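Local coordinates for protein cytochrome P450 (Rhodococcus erythropolis, PDB 3WEC) that hydroxylates the quinoline nitrogen of aurachin alkaloids as a heme-dependent cytochrome P450 monooxygenase, a step essential to their antibiotic activity, at residues A[33-39]-A[50-54]; A[55-59]-A[324-328]; A[294-298]-A[332-336]. Residue numbers count along the deposited sequence, not the author numbering.

In the fold
Contacts 1 and 2 lie by the mixed sheet that holds strands 39-41, 47-49 and 323-326. Contact 1 comes first along the chain and joins helix 27-36 to the start of helix 52-60; contact 2, its centre about 10 Å away, continues on that helix, packing it against strand 323-326. Leu-33 and Ala-50 of contact 1 touch Leu-327 of contact 2. Strand 323-326 leads directly into helix 328-333, whose end meets helix 286-296 in contact 3, about 14 Å from both other centres. Contacts 2 and 3 interleave in sequence, and Glu-334 reaches back to contact 1, so early helices meet segment 324-336; contacts 2 and 3 come up to the heme, through Leu-59, Leu-328 and Leu-294.

Contact 1 (A[33-39]-A[50-54]); sequences LRTELPI and ADYTS
Ala-50, Pro-38 and Arg-34 carry most of this contact, in which the end of helix 27-36 and the turn after it meet the lead-in to helix 52-60. The first helix stops at Glu-36; Leu-37 leaves helical geometry (phi/psi -139/73) and Pro-38 turns the chain into an extended Ile-39. Pro-38 and Ala-50 are nearest across the segments, CA to CA 5.1 Å, and Ala-50 N donates to Pro-38 O at 3.0 Å. The methyl of Ala-50 points at the helix, with CB 3.9 Å from Leu-33 CB and equally 3.9 Å from Arg-34 CG. Arg-34 (m, t, m) lays its aliphatic part beside the backbone, CD 3.4 Å from Ala-50 O, while its NH1 and that same carbonyl both hydrogen-bond Ser-330 OG. Asp-51 (chi1 p) is the N-cap of helix 52-60: its OD1 accepts from Ser-54 N at 3.2 Å and from Ser-54 OG at 2.5 Å. Asp-51 OD2 faces Pro-38 CB at 4.1 Å and Ile-39 CD1 at 4.2 Å. The arrangement is that of the start of the P450 fold, where helix A leads through a β hairpin, the first two strands of the β1 sheet, into helix B.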
# COMPACT_ATOMS: atom_id res chain seq x y z
N LEU A 33 22.34 4.33 -6.68
CA LEU A 33 21.45 4.94 -7.68
C LEU A 33 21.36 6.48 -7.67
O LEU A 33 21.47 7.10 -8.72
CB LEU A 33 20.03 4.35 -7.59
CG LEU A 33 19.76 3.09 -8.41
CD1 LEU A 33 18.33 2.60 -8.20
CD2 LEU A 33 20.05 3.30 -9.88
N ARG A 34 21.14 7.07 -6.51
CA ARG A 34 21.01 8.53 -6.41
C ARG A 34 22.33 9.29 -6.70
O ARG A 34 22.31 10.30 -7.40
CB ARG A 34 20.42 8.94 -5.06
CG ARG A 34 19.02 8.40 -4.82
CD ARG A 34 18.33 9.16 -3.69
NE ARG A 34 19.05 9.03 -2.43
CZ ARG A 34 19.00 7.96 -1.65
NH1 ARG A 34 18.25 6.92 -1.98
NH2 ARG A 34 19.67 7.94 -0.52
N THR A 35 23.46 8.81 -6.18
CA THR A 35 24.76 9.47 -6.43
C THR A 35 25.23 9.30 -7.88
O THR A 35 25.82 10.22 -8.46
CB THR A 35 25.90 8.99 -5.49
OG1 THR A 35 25.44 8.97 -4.14
CG2 THR A 35 27.12 9.92 -5.57
N GLU A 36 24.96 8.13 -8.47
CA GLU A 36 25.55 7.75 -9.77
C GLU A 36 24.59 7.69 -10.97
O GLU A 36 24.92 8.21 -12.04
CB GLU A 36 26.31 6.42 -9.64
CG GLU A 36 27.43 6.45 -8.61
CD GLU A 36 27.72 5.09 -8.01
OE1 GLU A 36 27.72 4.98 -6.76
OE2 GLU A 36 27.97 4.13 -8.78
N LEU A 37 23.42 7.07 -10.77
CA LEU A 37 22.48 6.72 -11.85
C LEU A 37 21.02 7.00 -11.43
O LEU A 37 20.24 6.07 -11.16
CB LEU A 37 22.68 5.24 -12.20
CG LEU A 37 22.11 4.55 -13.44
CD1 LEU A 37 22.85 4.94 -14.72
CD2 LEU A 37 22.17 3.04 -13.23
N PRO A 38 20.65 8.29 -11.38
CA PRO A 38 19.34 8.70 -10.90
C PRO A 38 18.16 8.19 -11.75
O PRO A 38 17.07 7.94 -11.22
CB PRO A 38 19.41 10.23 -10.93
CG PRO A 38 20.45 10.56 -11.95
CD PRO A 38 21.45 9.44 -11.87
N ILE A 39 18.37 8.02 -13.06
CA ILE A 39 17.31 7.50 -13.95
C ILE A 39 17.93 6.50 -14.93
O ILE A 39 19.02 6.75 -15.44
CB ILE A 39 16.59 8.62 -14.76
CG1 ILE A 39 15.97 9.69 -13.83
CG2 ILE A 39 15.51 8.03 -15.68
CD1 ILE A 39 16.73 11.00 -13.75
N ALA A 50 15.02 7.54 -9.07
CA ALA A 50 15.55 7.40 -7.70
C ALA A 50 15.58 8.68 -6.82
O ALA A 50 15.59 8.59 -5.58
CB ALA A 50 16.93 6.74 -7.73
N ASP A 51 15.62 9.85 -7.46
CA ASP A 51 15.76 11.10 -6.73
C ASP A 51 14.44 11.72 -6.33
O ASP A 51 13.52 11.80 -7.14
CB ASP A 51 16.58 12.11 -7.55
CG ASP A 51 15.95 12.41 -8.91
OD1 ASP A 51 15.75 13.61 -9.22
OD2 ASP A 51 15.67 11.45 -9.67
N TYR A 52 14.37 12.19 -5.09
CA TYR A 52 13.21 12.95 -4.61
C TYR A 52 12.58 13.84 -5.69
O TYR A 52 11.41 13.66 -6.02
CB TYR A 52 13.52 13.82 -3.38
CG TYR A 52 12.28 14.55 -2.84
CD1 TYR A 52 11.23 13.83 -2.23
CD2 TYR A 52 12.14 15.95 -2.94
CE1 TYR A 52 10.09 14.47 -1.75
CE2 TYR A 52 10.99 16.60 -2.46
CZ TYR A 52 9.98 15.85 -1.86
OH TYR A 52 8.85 16.45 -1.37
N THR A 53 13.34 14.77 -6.25
CA THR A 53 12.68 15.80 -7.07
C THR A 53 11.97 15.23 -8.30
O THR A 53 10.80 15.56 -8.52
CB THR A 53 13.60 16.98 -7.42
OG1 THR A 53 14.35 17.38 -6.26
CG2 THR A 53 12.77 18.18 -7.90
N SER A 54 12.65 14.35 -9.05
CA SER A 54 12.05 13.69 -10.25
C SER A 54 10.89 12.78 -9.87
O SER A 54 9.88 12.72 -10.58
CB SER A 54 13.10 12.90 -11.05
OG SER A 54 14.28 13.66 -11.30

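Contact 2 (A[55-59]-A[324-328]); sequences CDKVL and VMVLL
Helix 52-60 is packed here on strand 323-326 at the edge of the heme pocket, to which Leu-59 and Leu-328 belong. Helix 55-59 and strand 324-326 approach to 9.4 Å between axes, at 125° between their N-to-C directions (signed crossing angle -125°); Cys-55 and Val-326 are in register, CA to CA 5.8 Å. Val-326 (chi1 t) sits at the centre: its CG1 meets Cys-55 SG at 3.6 Å and Leu-59 CD2 at 3.9 Å, its CG2 Val-58 CG1 at 3.9 Å. This is helix B covering one face of the P450 β1 sheet, in which the strand lies between 47-49 and 303-307. Toward the start of the strand, Val-58 CG1 (chi1 t) reaches Val-324 CG1 at 4.1 Å. After Val-326, Leu-327 centres an inverse gamma turn, Leu-328 N donating to Val-326 O at 3.0 Å, and the chain enters helix 328-333. Leu-59 CD1 and Leu-328 CD2 (both side chains m, t) lie 3.8 Å apart, and both residues touch the heme.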
# COMPACT_ATOMS: atom_id res chain seq x y z
N CYS A 55 11.05 12.05 -8.76
CA CYS A 55 9.96 11.19 -8.22
C CYS A 55 8.66 12.00 -8.04
O CYS A 55 7.60 11.59 -8.54
CB CYS A 55 10.36 10.56 -6.90
SG CYS A 55 11.38 9.06 -7.00
N ASP A 56 8.76 13.14 -7.34
CA ASP A 56 7.61 14.02 -7.09
C ASP A 56 7.09 14.48 -8.41
O ASP A 56 5.91 14.33 -8.72
CB ASP A 56 7.99 15.24 -6.24
CG ASP A 56 6.90 16.32 -6.22
OD1 ASP A 56 6.20 16.47 -5.20
OD2 ASP A 56 6.72 17.00 -7.23
N LYS A 57 7.99 15.03 -9.20
CA LYS A 57 7.71 15.55 -10.53
C LYS A 57 6.90 14.57 -11.39
O LYS A 57 5.87 14.94 -11.94
CB LYS A 57 9.03 15.96 -11.19
CG LYS A 57 9.41 17.45 -11.07
CD LYS A 57 9.28 18.05 -9.66
CE LYS A 57 9.89 19.46 -9.57
NZ LYS A 57 9.79 20.33 -10.78
N VAL A 58 7.34 13.31 -11.48
CA VAL A 58 6.64 12.28 -12.28
C VAL A 58 5.28 11.83 -11.70
O VAL A 58 4.31 11.63 -12.45
CB VAL A 58 7.56 11.05 -12.55
CG1 VAL A 58 6.80 9.92 -13.25
CG2 VAL A 58 8.78 11.45 -13.37
N LEU A 59 5.21 11.65 -10.37
CA LEU A 59 3.93 11.32 -9.71
C LEU A 59 2.87 12.41 -9.99
O LEU A 59 1.70 12.10 -10.23
CB LEU A 59 4.10 11.09 -8.21
CG LEU A 59 5.05 9.98 -7.72
CD1 LEU A 59 5.35 10.13 -6.24
CD2 LEU A 59 4.52 8.59 -8.03
N VAL A 324 7.31 3.59 -16.17
CA VAL A 324 8.23 4.28 -15.29
C VAL A 324 7.92 3.83 -13.87
O VAL A 324 6.78 3.93 -13.39
CB VAL A 324 8.08 5.82 -15.39
CG1 VAL A 324 8.91 6.52 -14.32
CG2 VAL A 324 8.46 6.30 -16.78
N MET A 325 8.95 3.31 -13.22
CA MET A 325 8.90 2.81 -11.88
C MET A 325 9.41 3.91 -10.97
O MET A 325 10.58 4.28 -11.05
CB MET A 325 9.86 1.63 -11.81
CG MET A 325 9.29 0.42 -11.13
SD MET A 325 7.95 -0.24 -12.12
CE MET A 325 8.85 -1.63 -12.82
N VAL A 326 8.57 4.46 -10.12
CA VAL A 326 9.00 5.56 -9.27
C VAL A 326 9.42 5.03 -7.90
O VAL A 326 8.58 4.52 -7.17
CB VAL A 326 7.89 6.63 -9.13
CG1 VAL A 326 8.29 7.67 -8.10
CG2 VAL A 326 7.62 7.29 -10.47
N LEU A 327 10.70 5.16 -7.55
CA LEU A 327 11.20 4.62 -6.27
C LEU A 327 10.93 5.51 -5.08
O LEU A 327 11.80 6.27 -4.65
CB LEU A 327 12.70 4.33 -6.33
CG LEU A 327 13.27 2.95 -6.65
CD1 LEU A 327 12.37 2.06 -7.51
CD2 LEU A 327 14.61 3.17 -7.32
N LEU A 328 9.71 5.43 -4.58
CA LEU A 328 9.27 6.15 -3.39
C LEU A 328 10.25 6.00 -2.23
O LEU A 328 10.57 6.98 -1.54
CB LEU A 328 7.90 5.63 -2.97
CG LEU A 328 6.77 5.49 -4.00
CD1 LEU A 328 5.56 4.94 -3.27
CD2 LEU A 328 6.39 6.82 -4.63

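Contact 3 (A[294-298]-A[332-336]); sequences LRFEP and NREAV
Two arginines, one from each segment, define this contact between the ends of helices 286-296 and 328-333. Glu-297 is the first residue to leave helical geometry (phi/psi -138/76); helix 328-333 is weakly bonded where it ends, and Ala-335 N donates to Asn-332 O at 3.0 Å. Arg-295 and Asn-332 are nearest, CA to CA 5.7 Å. Arg-295 (t, t, p, chi4 81°) runs beside Asn-332, with Arg-295 CG 3.7 Å from Asn-332 CB. Val-336 CG2 (chi1 m) covers one guanidinium face, 3.6 Å from Arg-295 CZ. Arg-333 starts away from the other segment, but chi1 and chi2 (both m) fold it back. Its guanidinium lies flat on the Phe-296 ring (chi1 t), centres 4.2 Å apart and planes at 5°, a cation-pi stack. Asn-332 (m, chi2 -9°) offers ND2 weakly to Arg-295 O at 3.5 Å, and its OD1 accepts from Leu-352 N. A water donates to Arg-295 O at 2.9 Å and weakly accepts from Arg-333 NE at 2.9 Å. Arg-295 pairs with Glu-292, the P450 ExxR motif of helix K, and Arg-333 with Asp-340. Charge is thus balanced while Arg-295 NH1 to Asn-332 O and Arg-333 NH2 to Phe-296 O, both 3.1 Å, join the helix ends.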
# COMPACT_ATOMS: atom_id res chain seq x y z
N LEU A 294 6.82 5.65 7.98
CA LEU A 294 6.33 5.48 6.60
C LEU A 294 7.36 6.00 5.61
O LEU A 294 7.51 5.43 4.51
CB LEU A 294 4.98 6.18 6.39
CG LEU A 294 3.68 5.52 6.86
CD1 LEU A 294 2.57 6.53 6.94
CD2 LEU A 294 3.20 4.37 6.00
N ARG A 295 8.09 7.05 6.03
CA ARG A 295 9.21 7.59 5.25
C ARG A 295 10.43 6.65 5.22
O ARG A 295 10.95 6.35 4.14
CB ARG A 295 9.65 8.99 5.74
CG ARG A 295 10.64 9.63 4.79
CD ARG A 295 11.43 10.78 5.43
NE ARG A 295 12.27 10.44 6.58
CZ ARG A 295 13.49 9.90 6.53
NH1 ARG A 295 14.07 9.57 5.38
NH2 ARG A 295 14.17 9.70 7.66
N PHE A 296 10.88 6.24 6.41
CA PHE A 296 12.06 5.37 6.60
C PHE A 296 11.82 3.95 6.08
O PHE A 296 12.73 3.33 5.55
CB PHE A 296 12.42 5.31 8.11
CG PHE A 296 13.78 4.74 8.39
CD1 PHE A 296 14.93 5.48 8.16
CD2 PHE A 296 13.91 3.47 8.95
CE1 PHE A 296 16.20 4.94 8.46
CE2 PHE A 296 15.18 2.93 9.23
CZ PHE A 296 16.33 3.68 9.00
N GLU A 297 10.63 3.42 6.29
CA GLU A 297 10.36 2.06 5.84
C GLU A 297 8.97 1.98 5.20
O GLU A 297 8.04 1.46 5.80
CB GLU A 297 10.47 1.06 7.00
CG GLU A 297 11.89 0.75 7.49
CD GLU A 297 12.64 -0.25 6.65
OE1 GLU A 297 12.17 -0.60 5.55
OE2 GLU A 297 13.75 -0.68 7.06
N PRO A 298 8.84 2.48 3.96
CA PRO A 298 7.51 2.55 3.32
C PRO A 298 7.05 1.16 2.94
O PRO A 298 7.89 0.29 2.72
CB PRO A 298 7.75 3.43 2.08
CG PRO A 298 9.21 3.81 2.10
CD PRO A 298 9.92 2.87 3.02
N ASN A 332 12.46 9.21 -0.64
CA ASN A 332 12.28 9.49 0.79
C ASN A 332 13.58 9.70 1.59
O ASN A 332 13.61 10.54 2.50
CB ASN A 332 11.44 8.39 1.43
CG ASN A 332 9.96 8.49 1.05
OD1 ASN A 332 9.52 9.48 0.44
ND2 ASN A 332 9.19 7.45 1.36
N ARG A 333 14.62 8.91 1.25
CA ARG A 333 15.87 8.94 1.99
C ARG A 333 16.59 10.29 1.81
O ARG A 333 17.44 10.66 2.61
CB ARG A 333 16.78 7.73 1.65
CG ARG A 333 16.27 6.38 2.16
CD ARG A 333 15.84 6.45 3.62
NE ARG A 333 15.41 5.16 4.18
CZ ARG A 333 16.26 4.28 4.72
NH1 ARG A 333 17.57 4.56 4.76
NH2 ARG A 333 15.82 3.14 5.22
N GLU A 334 16.17 11.05 0.80
CA GLU A 334 16.64 12.43 0.63
C GLU A 334 15.51 13.49 0.73
O GLU A 334 15.73 14.65 0.40
CB GLU A 334 17.48 12.60 -0.67
CG GLU A 334 16.72 12.39 -1.98
CD GLU A 334 17.54 12.69 -3.22
OE1 GLU A 334 18.78 12.62 -3.15
OE2 GLU A 334 16.96 13.01 -4.29
N ALA A 335 14.33 13.11 1.21
CA ALA A 335 13.20 14.06 1.34
C ALA A 335 13.38 15.06 2.50
O ALA A 335 12.81 16.15 2.49
CB ALA A 335 11.87 13.33 1.44
N VAL A 336 14.19 14.65 3.49
CA VAL A 336 14.52 15.44 4.69
C VAL A 336 16.05 15.45 4.89
O VAL A 336 16.75 14.63 4.29
CB VAL A 336 13.86 14.81 5.95
CG1 VAL A 336 12.34 14.92 5.89
CG2 VAL A 336 14.27 13.35 6.12
O HOH W 1 13.02 5.15 2.57